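Local coordinates for binding domain (Hc) of Paraclostridial Mosquitocidal Protein 1 (Paraclostridium bifermentans, PDB 6HOX) that probably mediates nerve-cell targeting and epithelial transcytosis as the receptor-binding part of a botulinum-like neurotoxin that specifically targets Anopheles mosquitoes, at residues Gln53-Asp56 with Lys61-Arg64; Phe27-Glu32 with Ile205-Glu210. All coordinates share one frame; numbering follows the deposited sequence.

Contact 1: Gln53-Asp56 with Lys61-Arg64; sequences QIVD and KTIR
Gln53-Asp56 and Lys61-Arg64 run antiparallel as the two arms of a beta hairpin, their short axes 4.5 Å apart at closest approach and their directions 135° apart, so the pair is strongly twisted. Two hydrogen-bonded pairs, Gln53 with Arg64 and Val55 with Thr62, supply four backbone bonds; the shortest runs from Thr62 N to Val55 O, at 2.8 Å. Between them Ile54 and Ile63 form a non-hydrogen-bonded pair, where Ile54 CA also makes a CA-H...O contact with Thr62 O.

On the face bearing Gln53, Val55, Thr62 and Arg64, Val55 is central. Its CG2 sits between the backbone N and the carbonyl carbon, which turns it to Thr62 CG2 at 3.6 Å, while CG1 rests against the aliphatic CB and CD of Arg64. Arg64 is extended from CG to NE and lies alongside Gln53, pointing the same way; Gln53 OE1 comes to 3.3 Å from Arg64 CD. The amide and guanidinium planes are turned 65° apart, and the two groups do not bond directly: Asn66 accepts from Arg64 NE and donates to Gln53 OE1. Glu442 forms a salt bridge with Arg64 NH1, and Phe218 a cation-pi contact with the guanidinium.

At the turn end, Lys61 bends at chi2 (-77°), passing its CD by Val55 O and bringing NZ 3.0 Å from Asp56 OD1 in a salt bridge, with NZ approaching OD1 from above the carboxylate plane. Both residues are exposed, so solvent probably screens this attraction. The chemistry thus divides: backbone bonds fix the register, aliphatic packing round Val55 fills the middle, and Asn66 couples the Gln53 and Arg64 polar ends that lack a bond to each other.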
loop_
_atom_site.group_PDB
_atom_site.type_symbol
_atom_site.label_atom_id
_atom_site.label_comp_id
_atom_site.label_asym_id
_atom_site.label_seq_id
_atom_site.Cartn_x
_atom_site.Cartn_y
_atom_site.Cartn_z
ATOM N N GLN A 53 -4.013 18.968 5.531
ATOM C CA GLN A 53 -3.914 19.081 4.079
ATOM C C GLN A 53 -4.733 17.980 3.396
ATOM O O GLN A 53 -5.091 16.955 3.989
ATOM C CB GLN A 53 -2.451 19.015 3.646
ATOM C CG GLN A 53 -1.584 20.082 4.302
ATOM C CD GLN A 53 -0.112 19.868 4.060
ATOM O OE1 GLN A 53 0.373 18.747 3.960
ATOM N NE2 GLN A 53 0.623 20.963 4.000
ATOM N N ILE A 54 -5.050 18.258 2.133
ATOM C CA ILE A 54 -5.660 17.354 1.213
ATOM C C ILE A 54 -4.631 17.077 0.114
ATOM O O ILE A 54 -4.159 17.995 -0.534
ATOM C CB ILE A 54 -6.966 17.951 0.652
ATOM C CG1 ILE A 54 -7.928 18.359 1.772
ATOM C CG2 ILE A 54 -7.617 16.996 -0.336
ATOM C CD1 ILE A 54 -9.197 19.037 1.283
ATOM N N VAL A 55 -4.268 15.808 -0.057
ATOM C CA VAL A 55 -3.236 15.413 -0.993
ATOM C C VAL A 55 -3.793 14.277 -1.843
ATOM O O VAL A 55 -4.897 13.782 -1.583
ATOM C CB VAL A 55 -1.936 15.010 -0.268
ATOM C CG1 VAL A 55 -1.365 16.177 0.535
ATOM C CG2 VAL A 55 -2.119 13.786 0.619
ATOM N N ASP A 56 -3.019 13.883 -2.857
ATOM C CA ASP A 56 -3.353 12.765 -3.693
ATOM C C ASP A 56 -3.305 11.497 -2.840
ATOM O O ASP A 56 -2.407 11.358 -2.000
ATOM C CB ASP A 56 -2.420 12.725 -4.903
ATOM C CG ASP A 56 -2.667 13.919 -5.808
ATOM O OD1 ASP A 56 -3.817 14.071 -6.295
ATOM O OD2 ASP A 56 -1.740 14.698 -5.988
ATOM N N LYS A 61 -8.540 11.947 -3.404
ATOM C CA LYS A 61 -7.772 12.712 -2.440
ATOM C C LYS A 61 -7.844 12.067 -1.043
ATOM O O LYS A 61 -8.766 11.332 -0.710
ATOM C CB LYS A 61 -8.278 14.158 -2.409
ATOM C CG LYS A 61 -8.210 14.881 -3.748
ATOM C CD LYS A 61 -6.813 15.344 -4.106
ATOM C CE LYS A 61 -6.799 16.216 -5.345
ATOM N NZ LYS A 61 -5.419 16.511 -5.819
ATOM N N THR A 62 -6.837 12.371 -0.227
ATOM C CA THR A 62 -6.766 11.870 1.125
ATOM C C THR A 62 -6.332 12.997 2.066
ATOM O O THR A 62 -5.686 13.957 1.667
ATOM C CB THR A 62 -5.826 10.660 1.196
ATOM O OG1 THR A 62 -5.968 10.047 2.479
ATOM C CG2 THR A 62 -4.380 11.025 0.948
ATOM N N ILE A 63 -6.684 12.826 3.336
ATOM C CA ILE A 63 -6.223 13.677 4.394
ATOM C C ILE A 63 -4.752 13.372 4.670
ATOM O O ILE A 63 -4.321 12.211 4.659
ATOM C CB ILE A 63 -7.079 13.463 5.654
ATOM C CG1 ILE A 63 -8.518 13.932 5.430
ATOM C CG2 ILE A 63 -6.407 14.121 6.848
ATOM C CD1 ILE A 63 -9.536 13.268 6.342
ATOM N N ARG A 64 -3.994 14.443 4.930
ATOM C CA ARG A 64 -2.638 14.358 5.407
ATOM C C ARG A 64 -2.514 15.166 6.710
ATOM O O ARG A 64 -2.860 16.351 6.749
ATOM C CB ARG A 64 -1.662 14.878 4.350
ATOM C CG ARG A 64 -0.241 15.041 4.877
ATOM C CD ARG A 64 0.773 15.451 3.812
ATOM N NE ARG A 64 2.067 15.815 4.392
ATOM C CZ ARG A 64 3.236 15.757 3.763
ATOM N NH1 ARG A 64 3.311 15.272 2.534
ATOM N NH2 ARG A 64 4.322 16.209 4.366
#

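Contact 2: Phe27-Glu32 with Ile205-Glu210; sequences FSLGVE and IIFKLE
Leu29 and Phe207 approach from opposite directions, and the leucine sets one methyl over a face of the phenyl ring. Leu29 CD2 stands 3.9 Å from the Phe207 ring centroid and only 15° off the ring normal, which meets the geometry of a CH-pi contact. The methyl is displaced slightly toward the rim, with Phe207 CE2 its nearest ring atom at 3.8 Å. With CG anti to the backbone N (chi1 178°), Leu29 reaches inward from its strand to the ring face.

Phe27, two residues before Leu29 and pointing inward with it, adds a looser ring contact: its CE2 lies 4.2 Å from Phe207 CZ, in an oblique approach. Phe224 meets Phe207 edge-to-face, and Val75 touches both phenylalanines.

The backbones stay well separated, Leu29 CA and Phe207 CA being 10.4 Å apart, and no hydrogen bond crosses between the segments. All three touching residues are buried. Strands 25-32 and 205-207, which belong to different sheets, therefore meet through apolar side chains alone, by dispersion and a methyl-to-ring contact, as in the interior of a beta sandwich.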
loop_
_atom_site.group_PDB
_atom_site.type_symbol
_atom_site.label_atom_id
_atom_site.label_comp_id
_atom_site.label_asym_id
_atom_site.label_seq_id
_atom_site.Cartn_x
_atom_site.Cartn_y
_atom_site.Cartn_z
ATOM N N PHE A 27 -20.251 6.933 10.828
ATOM C CA PHE A 27 -19.261 7.975 10.608
ATOM C C PHE A 27 -18.265 7.502 9.550
ATOM O O PHE A 27 -17.797 6.386 9.627
ATOM C CB PHE A 27 -18.515 8.285 11.907
ATOM C CG PHE A 27 -17.472 9.362 11.786
ATOM C CD1 PHE A 27 -17.838 10.697 11.725
ATOM C CD2 PHE A 27 -16.118 9.045 11.716
ATOM C CE1 PHE A 27 -16.874 11.685 11.603
ATOM C CE2 PHE A 27 -15.149 10.035 11.612
ATOM C CZ PHE A 27 -15.529 11.353 11.545
ATOM N N SER A 28 -17.916 8.382 8.609
ATOM C CA SER A 28 -16.919 8.060 7.595
ATOM C C SER A 28 -16.159 9.324 7.197
ATOM O O SER A 28 -16.698 10.191 6.509
ATOM C CB SER A 28 -17.542 7.403 6.401
ATOM O OG SER A 28 -16.559 7.135 5.420
ATOM N N LEU A 29 -14.884 9.389 7.588
ATOM C CA LEU A 29 -14.091 10.577 7.387
ATOM C C LEU A 29 -13.322 10.438 6.071
ATOM O O LEU A 29 -12.558 9.482 5.894
ATOM C CB LEU A 29 -13.120 10.740 8.558
ATOM C CG LEU A 29 -12.170 11.925 8.478
ATOM C CD1 LEU A 29 -12.914 13.238 8.616
ATOM C CD2 LEU A 29 -11.090 11.811 9.539
ATOM N N GLY A 30 -13.516 11.417 5.184
ATOM C CA GLY A 30 -12.840 11.426 3.901
ATOM C C GLY A 30 -12.921 12.788 3.250
ATOM O O GLY A 30 -13.293 13.786 3.898
ATOM N N VAL A 31 -12.573 12.820 1.963
ATOM C CA VAL A 31 -12.558 14.039 1.186
ATOM C C VAL A 31 -13.633 13.907 0.122
ATOM O O VAL A 31 -13.708 12.892 -0.533
ATOM C CB VAL A 31 -11.189 14.278 0.519
ATOM C CG1 VAL A 31 -11.224 15.467 -0.437
ATOM C CG2 VAL A 31 -10.086 14.434 1.553
ATOM N N GLU A 32 -14.417 14.963 -0.067
ATOM C CA GLU A 32 -15.318 15.027 -1.198
ATOM C C GLU A 32 -15.369 16.463 -1.711
ATOM O O GLU A 32 -15.540 17.379 -0.933
ATOM C CB GLU A 32 -16.710 14.568 -0.781
ATOM C CG GLU A 32 -17.614 14.267 -1.954
ATOM C CD GLU A 32 -19.067 14.342 -1.547
ATOM O OE1 GLU A 32 -19.753 13.292 -1.600
ATOM O OE2 GLU A 32 -19.492 15.443 -1.137
ATOM N N ILE A 205 -13.293 12.921 19.642
ATOM C CA ILE A 205 -12.261 12.144 18.920
ATOM C C ILE A 205 -11.300 13.141 18.256
ATOM O O ILE A 205 -11.753 14.017 17.507
ATOM C CB ILE A 205 -12.900 11.210 17.873
ATOM C CG1 ILE A 205 -14.017 10.342 18.464
ATOM C CG2 ILE A 205 -11.835 10.368 17.182
ATOM C CD1 ILE A 205 -14.890 9.673 17.433
ATOM N N ILE A 206 -9.999 13.026 18.553
ATOM C CA ILE A 206 -8.988 13.958 18.034
ATOM C C ILE A 206 -8.091 13.185 17.072
ATOM O O ILE A 206 -7.438 12.215 17.494
ATOM C CB ILE A 206 -8.124 14.596 19.146
ATOM C CG1 ILE A 206 -8.956 15.199 20.277
ATOM C CG2 ILE A 206 -7.182 15.624 18.546
ATOM C CD1 ILE A 206 -9.712 16.428 19.865
ATOM N N PHE A 207 -8.076 13.622 15.807
ATOM C CA PHE A 207 -7.177 13.098 14.783
ATOM C C PHE A 207 -5.973 14.028 14.719
ATOM O O PHE A 207 -6.095 15.169 14.262
ATOM C CB PHE A 207 -7.877 13.028 13.429
ATOM C CG PHE A 207 -9.070 12.113 13.371
ATOM C CD1 PHE A 207 -10.291 12.503 13.897
ATOM C CD2 PHE A 207 -8.978 10.861 12.784
ATOM C CE1 PHE A 207 -11.383 11.657 13.853
ATOM C CE2 PHE A 207 -10.067 10.005 12.768
ATOM C CZ PHE A 207 -11.269 10.409 13.299
ATOM N N LYS A 208 -4.823 13.548 15.198
ATOM C CA LYS A 208 -3.638 14.381 15.376
ATOM C C LYS A 208 -2.462 13.528 15.834
ATOM O O LYS A 208 -2.631 12.692 16.734
ATOM C CB LYS A 208 -3.880 15.426 16.466
ATOM C CG LYS A 208 -2.796 16.478 16.607
ATOM C CD LYS A 208 -3.049 17.411 17.768
ATOM C CE LYS A 208 -2.097 18.590 17.782
ATOM N NZ LYS A 208 -0.695 18.166 18.013
ATOM N N LEU A 209 -1.289 13.782 15.238
ATOM C CA LEU A 209 -0.019 13.262 15.743
ATOM C C LEU A 209 0.304 13.971 17.062
ATOM O O LEU A 209 0.484 15.185 17.062
ATOM C CB LEU A 209 1.097 13.509 14.722
ATOM C CG LEU A 209 1.134 12.547 13.541
ATOM C CD1 LEU A 209 1.988 13.104 12.418
ATOM C CD2 LEU A 209 1.649 11.184 13.982
ATOM N N GLU A 210 0.344 13.215 18.166
ATOM C CA GLU A 210 0.604 13.789 19.485
ATOM C C GLU A 210 1.612 12.917 20.225
ATOM O O GLU A 210 1.309 11.777 20.514
ATOM C CB GLU A 210 -0.700 13.903 20.278
ATOM C CG GLU A 210 -0.579 14.743 21.536
ATOM C CD GLU A 210 -0.214 16.189 21.244
ATOM O OE1 GLU A 210 -1.015 16.893 20.594
ATOM O OE2 GLU A 210 0.896 16.584 21.607
#

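In the fold
The two contacts lie in the concanavalin-like N-terminal part of the receptor-binding region, their centres about 11 Å apart. Along the chain, contact 1 is nested within the long loop closed by contact 2: strand 25-32 comes first, the hairpin of 53-56 and 61-66 next, and 205-207 much later. Strands 25-32 and 61-66 both pair with strand 218-227 in one antiparallel sheet, whereas 205-207 is an edge strand of a separate three-stranded sheet. The contacts meet where Ile63 CD1 packs 3.6 Å from Leu29 CG, and Ile54 also touches Val31. Local hairpin and distant sheet-to-sheet closure thus share one apolar layer, while on the hairpin's other face Arg64, through Glu442, links to the trefoil-like C-terminal part.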